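Local coordinates for acetyl-CoA hydrolase/transferase family protein (Porphyromonas gingivalis, PDB 2NVV), which binds zinc and probably hydrolyses acetyl-CoA or transfers its coenzyme A to another carboxylate through an enzyme-bound glutamyl-CoA thioester, at residues 188-193 / 278-283; 247-252 / 385-390. All blocks are in the same frame, centred on the assembly; numbering follows the deposited sequence.

Contact 1: 188-193 / 278-283; sequences YTPSDR and AFNMYT
Y282 and P190 carry this contact, and the tyrosine is the side chain to follow. Its CG lies anti to the backbone N (chi1 -164°), and this carries the ring from the strand toward the proline. CD1 meets P190 CB at 3.7 Å and P190 CA at 3.8 Å, with the CB reaching the ring obliquely. Further out, CE1 passes P190 CA and O, each at 4.2 Å. The tip then leaves the proline behind: the OH hydrogen-bonds the backbone O of Y335, while I341 and L345 of helix 339-345 add apolar cover around the ring.

P190 touches the strand with more than one atom. Its CG packs on N280 CB at 3.8 Å, the two side chains crossing at about a right angle, so the pyrrolidine bridges the two residues on either side of M281. What holds it there is a type I turn from T189 to D192, closed by D192 N to T189 O at 3.1 Å. The carboxylate of D192 folds back to take the backbone N-H of Y188 on OD2 at 3.0 Å, on its anti side and 27° out of its plane. R331, which also packs on Y282, bonds both P190 O and D192 O through NH1 and ties down the turn's carbonyls.

Strand 279-282, paired in parallel with strand 299-304, ends two residues before E284. A parallel β-strand leading to this predicted thioester-forming glutamate, beside a loop of the N-terminal family region, is consistent with the CoA-transferase fold.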
loop_
_atom_site.group_PDB
_atom_site.type_symbol
_atom_site.label_atom_id
_atom_site.label_comp_id
_atom_site.label_asym_id
_atom_site.label_seq_id
_atom_site.Cartn_x
_atom_site.Cartn_y
_atom_site.Cartn_z
ATOM N N TYR A 188 20.084 -7.459 2.144
ATOM C CA TYR A 188 20.015 -7.814 0.733
ATOM C C TYR A 188 19.742 -9.309 0.556
ATOM O O TYR A 188 19.542 -9.797 -0.559
ATOM C CB TYR A 188 21.331 -7.420 0.065
ATOM C CG TYR A 188 21.710 -5.985 0.370
ATOM C CD1 TYR A 188 21.149 -4.929 -0.343
ATOM C CD2 TYR A 188 22.553 -5.683 1.437
ATOM C CE1 TYR A 188 21.410 -3.599 0.008
ATOM C CE2 TYR A 188 22.818 -4.365 1.794
ATOM C CZ TYR A 188 22.239 -3.328 1.078
ATOM O OH TYR A 188 22.473 -2.022 1.455
ATOM N N THR A 189 19.722 -10.018 1.677
ATOM C CA THR A 189 19.473 -11.453 1.721
ATOM C C THR A 189 18.622 -11.674 2.966
ATOM O O THR A 189 18.775 -10.963 3.960
ATOM C CB THR A 189 20.804 -12.224 1.857
ATOM O OG1 THR A 189 21.518 -12.154 0.616
ATOM C CG2 THR A 189 20.565 -13.666 2.237
ATOM N N PRO A 190 17.711 -12.661 2.935
ATOM C CA PRO A 190 16.899 -12.855 4.135
ATOM C C PRO A 190 17.655 -13.202 5.419
ATOM O O PRO A 190 17.095 -13.091 6.505
ATOM C CB PRO A 190 15.893 -13.930 3.710
ATOM C CG PRO A 190 16.574 -14.641 2.607
ATOM C CD PRO A 190 17.268 -13.552 1.851
ATOM N N SER A 191 18.927 -13.576 5.310
ATOM C CA SER A 191 19.705 -13.937 6.497
ATOM C C SER A 191 20.737 -12.896 6.919
ATOM O O SER A 191 21.603 -13.176 7.742
ATOM C CB SER A 191 20.413 -15.270 6.277
ATOM O OG SER A 191 21.365 -15.166 5.236
ATOM N N ASP A 192 20.642 -11.694 6.365
ATOM C CA ASP A 192 21.592 -10.643 6.703
ATOM C C ASP A 192 21.328 -10.013 8.062
ATOM O O ASP A 192 20.188 -9.678 8.392
ATOM C CB ASP A 192 21.591 -9.540 5.634
ATOM C CG ASP A 192 22.235 -9.979 4.337
ATOM O OD1 ASP A 192 22.823 -11.082 4.299
ATOM O OD2 ASP A 192 22.157 -9.209 3.359
ATOM N N ARG A 193 22.395 -9.861 8.845
ATOM C CA ARG A 193 22.320 -9.241 10.159
ATOM C C ARG A 193 22.708 -7.763 10.043
ATOM O O ARG A 193 23.725 -7.417 9.430
ATOM C CB ARG A 193 23.271 -9.934 11.136
ATOM C CG ARG A 193 22.853 -11.332 11.543
ATOM C CD ARG A 193 23.505 -11.698 12.863
ATOM N NE ARG A 193 22.891 -12.866 13.485
ATOM C CZ ARG A 193 22.986 -14.103 12.997
ATOM N NH1 ARG A 193 23.675 -14.316 11.882
ATOM N NH2 ARG A 193 22.397 -15.122 13.620
ATOM N N ALA A 278 15.008 -25.595 -2.766
ATOM C CA ALA A 278 15.158 -25.309 -1.346
ATOM C C ALA A 278 15.008 -23.800 -1.232
ATOM O O ALA A 278 15.648 -23.050 -1.974
ATOM C CB ALA A 278 16.529 -25.755 -0.845
ATOM N N PHE A 279 14.167 -23.352 -0.308
ATOM C CA PHE A 279 13.914 -21.935 -0.194
ATOM C C PHE A 279 14.060 -21.338 1.198
ATOM O O PHE A 279 14.174 -22.046 2.197
ATOM C CB PHE A 279 12.513 -21.651 -0.749
ATOM C CG PHE A 279 11.393 -22.371 -0.013
ATOM C CD1 PHE A 279 10.698 -21.742 1.027
ATOM C CD2 PHE A 279 11.038 -23.676 -0.360
ATOM C CE1 PHE A 279 9.672 -22.400 1.702
ATOM C CE2 PHE A 279 10.012 -24.341 0.311
ATOM C CZ PHE A 279 9.329 -23.702 1.343
ATOM N N ASN A 280 14.056 -20.014 1.244
ATOM C CA ASN A 280 14.176 -19.290 2.497
ATOM C C ASN A 280 12.868 -18.566 2.768
ATOM O O ASN A 280 12.103 -18.292 1.850
ATOM C CB ASN A 280 15.308 -18.258 2.424
ATOM C CG ASN A 280 16.662 -18.887 2.133
ATOM O OD1 ASN A 280 17.261 -18.639 1.082
ATOM N ND2 ASN A 280 17.159 -19.700 3.067
HETATM N N MSE A 281 12.622 -18.266 4.034
HETATM C CA MSE A 281 11.419 -17.550 4.435
HETATM C C MSE A 281 11.811 -16.157 4.887
HETATM O O MSE A 281 12.877 -15.959 5.482
HETATM C CB MSE A 281 10.738 -18.224 5.639
HETATM C CG MSE A 281 10.310 -19.665 5.443
HETATM SE SE MSE A 281 8.890 -19.819 4.182
HETATM C CE MSE A 281 7.435 -19.026 5.233
ATOM N N TYR A 282 10.958 -15.192 4.581
ATOM C CA TYR A 282 11.142 -13.832 5.046
ATOM C C TYR A 282 9.709 -13.485 5.422
ATOM O O TYR A 282 9.059 -12.663 4.778
ATOM C CB TYR A 282 11.658 -12.895 3.948
ATOM C CG TYR A 282 12.204 -11.610 4.546
ATOM C CD1 TYR A 282 13.458 -11.585 5.154
ATOM C CD2 TYR A 282 11.429 -10.454 4.603
ATOM C CE1 TYR A 282 13.920 -10.453 5.804
ATOM C CE2 TYR A 282 11.881 -9.322 5.254
ATOM C CZ TYR A 282 13.127 -9.325 5.857
ATOM O OH TYR A 282 13.570 -8.202 6.526
ATOM N N THR A 283 9.210 -14.178 6.450
ATOM C CA THR A 283 7.836 -14.013 6.946
ATOM C C THR A 283 7.694 -13.162 8.201
ATOM O O THR A 283 8.608 -12.448 8.614
ATOM C CB THR A 283 7.181 -15.373 7.295
ATOM O OG1 THR A 283 8.155 -16.225 7.904
ATOM C CG2 THR A 283 6.612 -16.034 6.089
#

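Contact 2: 247-252 / 385-390; sequences RIPKDF and NSYVSI
The ring of Y387 meets the backbone of R247 and the pyrrolidine of P249. R247 O comes to the ring edge, near its plane, with CE1 at 3.3 Å, an approach to a ring C-H and no true hydrogen bond. P249 CD arrives obliquely at the phenol end, 3.4 Å from Y387 OH and 3.9 Å from CZ, while I248 CA lies 4.3 Å from CE1. The proline and the tyrosine side chains come at each other from opposite directions, so the phenol end rests against the bend of the loop. The second subunit also reaches the ring: its Y114 stacks on it, its F116 meets it with planes nearly perpendicular, and its P179 packs on the same residue.

One shell further out, an extended first torsion swings the phenol ring away from its own chain and across to the loop. The backbone of Y387 bonds to V347, and that of I390 to T349 and N351, joining this part of the chain to V347 and to neighbouring strand 348-352. The loop itself is shaped by a type I turn from P249 to F252, closed by F252 N to P249 O at 2.7 Å. R247 keeps its guanidinium turned away, in a salt bridge with E242, and I248 packs against M243 of helix 226-245 and I348.

In the mixed sheet, strand 348-352 lies between strands 255-257 and 389-392, all three parallel. The helix-to-strand loop before 255-257 thus packs against the lead-in to 389-392, beside the subunit interface.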
loop_
_atom_site.group_PDB
_atom_site.type_symbol
_atom_site.label_atom_id
_atom_site.label_comp_id
_atom_site.label_asym_id
_atom_site.label_seq_id
_atom_site.Cartn_x
_atom_site.Cartn_y
_atom_site.Cartn_z
ATOM N N ARG A 247 8.556 -15.966 -15.221
ATOM C CA ARG A 247 8.026 -14.870 -14.421
ATOM C C ARG A 247 8.529 -14.841 -12.983
ATOM O O ARG A 247 8.164 -13.969 -12.209
ATOM C CB ARG A 247 6.501 -14.889 -14.464
ATOM C CG ARG A 247 5.936 -14.171 -15.694
ATOM C CD ARG A 247 4.475 -14.473 -15.896
ATOM N NE ARG A 247 4.295 -15.411 -16.998
ATOM C CZ ARG A 247 3.476 -16.459 -16.967
ATOM N NH1 ARG A 247 3.372 -17.264 -18.020
ATOM N NH2 ARG A 247 2.759 -16.714 -15.882
ATOM N N ILE A 248 9.368 -15.808 -12.638
ATOM C CA ILE A 248 9.980 -15.898 -11.327
ATOM C C ILE A 248 11.346 -16.503 -11.599
ATOM O O ILE A 248 11.454 -17.489 -12.329
ATOM C CB ILE A 248 9.219 -16.837 -10.362
ATOM C CG1 ILE A 248 7.793 -16.334 -10.142
ATOM C CG2 ILE A 248 9.955 -16.898 -9.009
ATOM C CD1 ILE A 248 7.021 -17.164 -9.149
ATOM N N PRO A 249 12.409 -15.915 -11.032
ATOM C CA PRO A 249 13.752 -16.461 -11.266
ATOM C C PRO A 249 13.856 -17.930 -10.886
ATOM O O PRO A 249 13.293 -18.358 -9.878
ATOM C CB PRO A 249 14.670 -15.547 -10.441
ATOM C CG PRO A 249 13.739 -14.814 -9.509
ATOM C CD PRO A 249 12.467 -14.650 -10.279
ATOM N N LYS A 250 14.565 -18.689 -11.719
ATOM C CA LYS A 250 14.753 -20.123 -11.537
ATOM C C LYS A 250 15.157 -20.592 -10.145
ATOM O O LYS A 250 14.775 -21.684 -9.732
ATOM C CB LYS A 250 15.767 -20.648 -12.561
ATOM C CG LYS A 250 15.136 -21.341 -13.760
ATOM C CD LYS A 250 14.174 -20.431 -14.537
ATOM C CE LYS A 250 13.690 -21.140 -15.789
ATOM N NZ LYS A 250 12.999 -20.222 -16.736
ATOM N N ASP A 251 15.938 -19.792 -9.429
ATOM C CA ASP A 251 16.356 -20.164 -8.082
ATOM C C ASP A 251 15.303 -19.800 -7.032
ATOM O O ASP A 251 15.560 -19.904 -5.835
ATOM C CB ASP A 251 17.668 -19.472 -7.715
ATOM C CG ASP A 251 18.818 -19.896 -8.595
ATOM O OD1 ASP A 251 19.022 -21.116 -8.760
ATOM O OD2 ASP A 251 19.527 -19.006 -9.110
ATOM N N PHE A 252 14.130 -19.367 -7.486
ATOM C CA PHE A 252 13.030 -18.988 -6.597
ATOM C C PHE A 252 13.327 -17.674 -5.858
ATOM O O PHE A 252 14.329 -16.999 -6.133
ATOM C CB PHE A 252 12.762 -20.105 -5.588
ATOM C CG PHE A 252 11.320 -20.215 -5.162
ATOM C CD1 PHE A 252 10.987 -20.769 -3.937
ATOM C CD2 PHE A 252 10.294 -19.799 -6.000
ATOM C CE1 PHE A 252 9.661 -20.906 -3.558
ATOM C CE2 PHE A 252 8.960 -19.937 -5.622
ATOM C CZ PHE A 252 8.649 -20.489 -4.405
ATOM N N ASN A 385 3.930 -4.745 -1.564
ATOM C CA ASN A 385 5.286 -4.721 -2.108
ATOM C C ASN A 385 5.906 -6.026 -2.596
ATOM O O ASN A 385 7.045 -6.030 -3.052
ATOM C CB ASN A 385 6.222 -4.080 -1.091
ATOM C CG ASN A 385 5.719 -2.727 -0.612
ATOM O OD1 ASN A 385 5.194 -2.598 0.501
ATOM N ND2 ASN A 385 5.856 -1.714 -1.458
ATOM N N SER A 386 5.162 -7.126 -2.528
ATOM C CA SER A 386 5.689 -8.411 -2.966
ATOM C C SER A 386 5.949 -8.492 -4.465
ATOM O O SER A 386 5.376 -7.740 -5.256
ATOM C CB SER A 386 4.739 -9.539 -2.596
ATOM O OG SER A 386 3.540 -9.410 -3.330
ATOM N N TYR A 387 6.813 -9.436 -4.837
ATOM C CA TYR A 387 7.180 -9.685 -6.225
ATOM C C TYR A 387 5.882 -10.031 -6.930
ATOM O O TYR A 387 5.601 -9.537 -8.015
ATOM C CB TYR A 387 8.162 -10.857 -6.276
ATOM C CG TYR A 387 8.912 -11.009 -7.570
ATOM C CD1 TYR A 387 8.408 -11.790 -8.601
ATOM C CD2 TYR A 387 10.161 -10.421 -7.739
ATOM C CE1 TYR A 387 9.137 -11.991 -9.772
ATOM C CE2 TYR A 387 10.899 -10.611 -8.903
ATOM C CZ TYR A 387 10.386 -11.398 -9.915
ATOM O OH TYR A 387 11.117 -11.602 -11.064
ATOM N N VAL A 388 5.100 -10.896 -6.294
ATOM C CA VAL A 388 3.792 -11.308 -6.797
ATOM C C VAL A 388 2.982 -11.569 -5.539
ATOM O O VAL A 388 3.416 -12.333 -4.679
ATOM C CB VAL A 388 3.827 -12.636 -7.601
ATOM C CG1 VAL A 388 2.535 -12.777 -8.405
ATOM C CG2 VAL A 388 5.015 -12.680 -8.514
ATOM N N SER A 389 1.818 -10.942 -5.409
ATOM C CA SER A 389 1.007 -11.157 -4.215
ATOM C C SER A 389 -0.076 -12.183 -4.490
ATOM O O SER A 389 -0.774 -12.106 -5.496
ATOM C CB SER A 389 0.369 -9.853 -3.744
ATOM O OG SER A 389 -0.596 -9.414 -4.678
ATOM N N ILE A 390 -0.205 -13.141 -3.582
ATOM C CA ILE A 390 -1.190 -14.200 -3.719
ATOM C C ILE A 390 -2.149 -14.242 -2.534
ATOM O O ILE A 390 -1.759 -14.046 -1.384
ATOM C CB ILE A 390 -0.503 -15.578 -3.817
ATOM C CG1 ILE A 390 0.495 -15.582 -4.974
ATOM C CG2 ILE A 390 -1.551 -16.672 -3.987
ATOM C CD1 ILE A 390 1.399 -16.797 -4.990
#

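Overall arrangement
From the N terminus, the chain first reaches 188-193, in the loop between strands 154-160 and 199-200, then 247-252 just after helix 226-245. Only afterwards does 278-283 come back to close contact 1, and 385-390 closes contact 2 later still, so the two loops cross. Contact 1 ties the N-terminal family region to strand 279-282 of a parallel sheet; contact 2 ties a helix-to-strand loop to the neighbourhood of strand 389-392 in the mixed sheet. Both contacts have residues at the second subunit. Their centres are about 14 Å apart, and they touch directly where F279 CB packs on F252 CD1 at 3.6 Å.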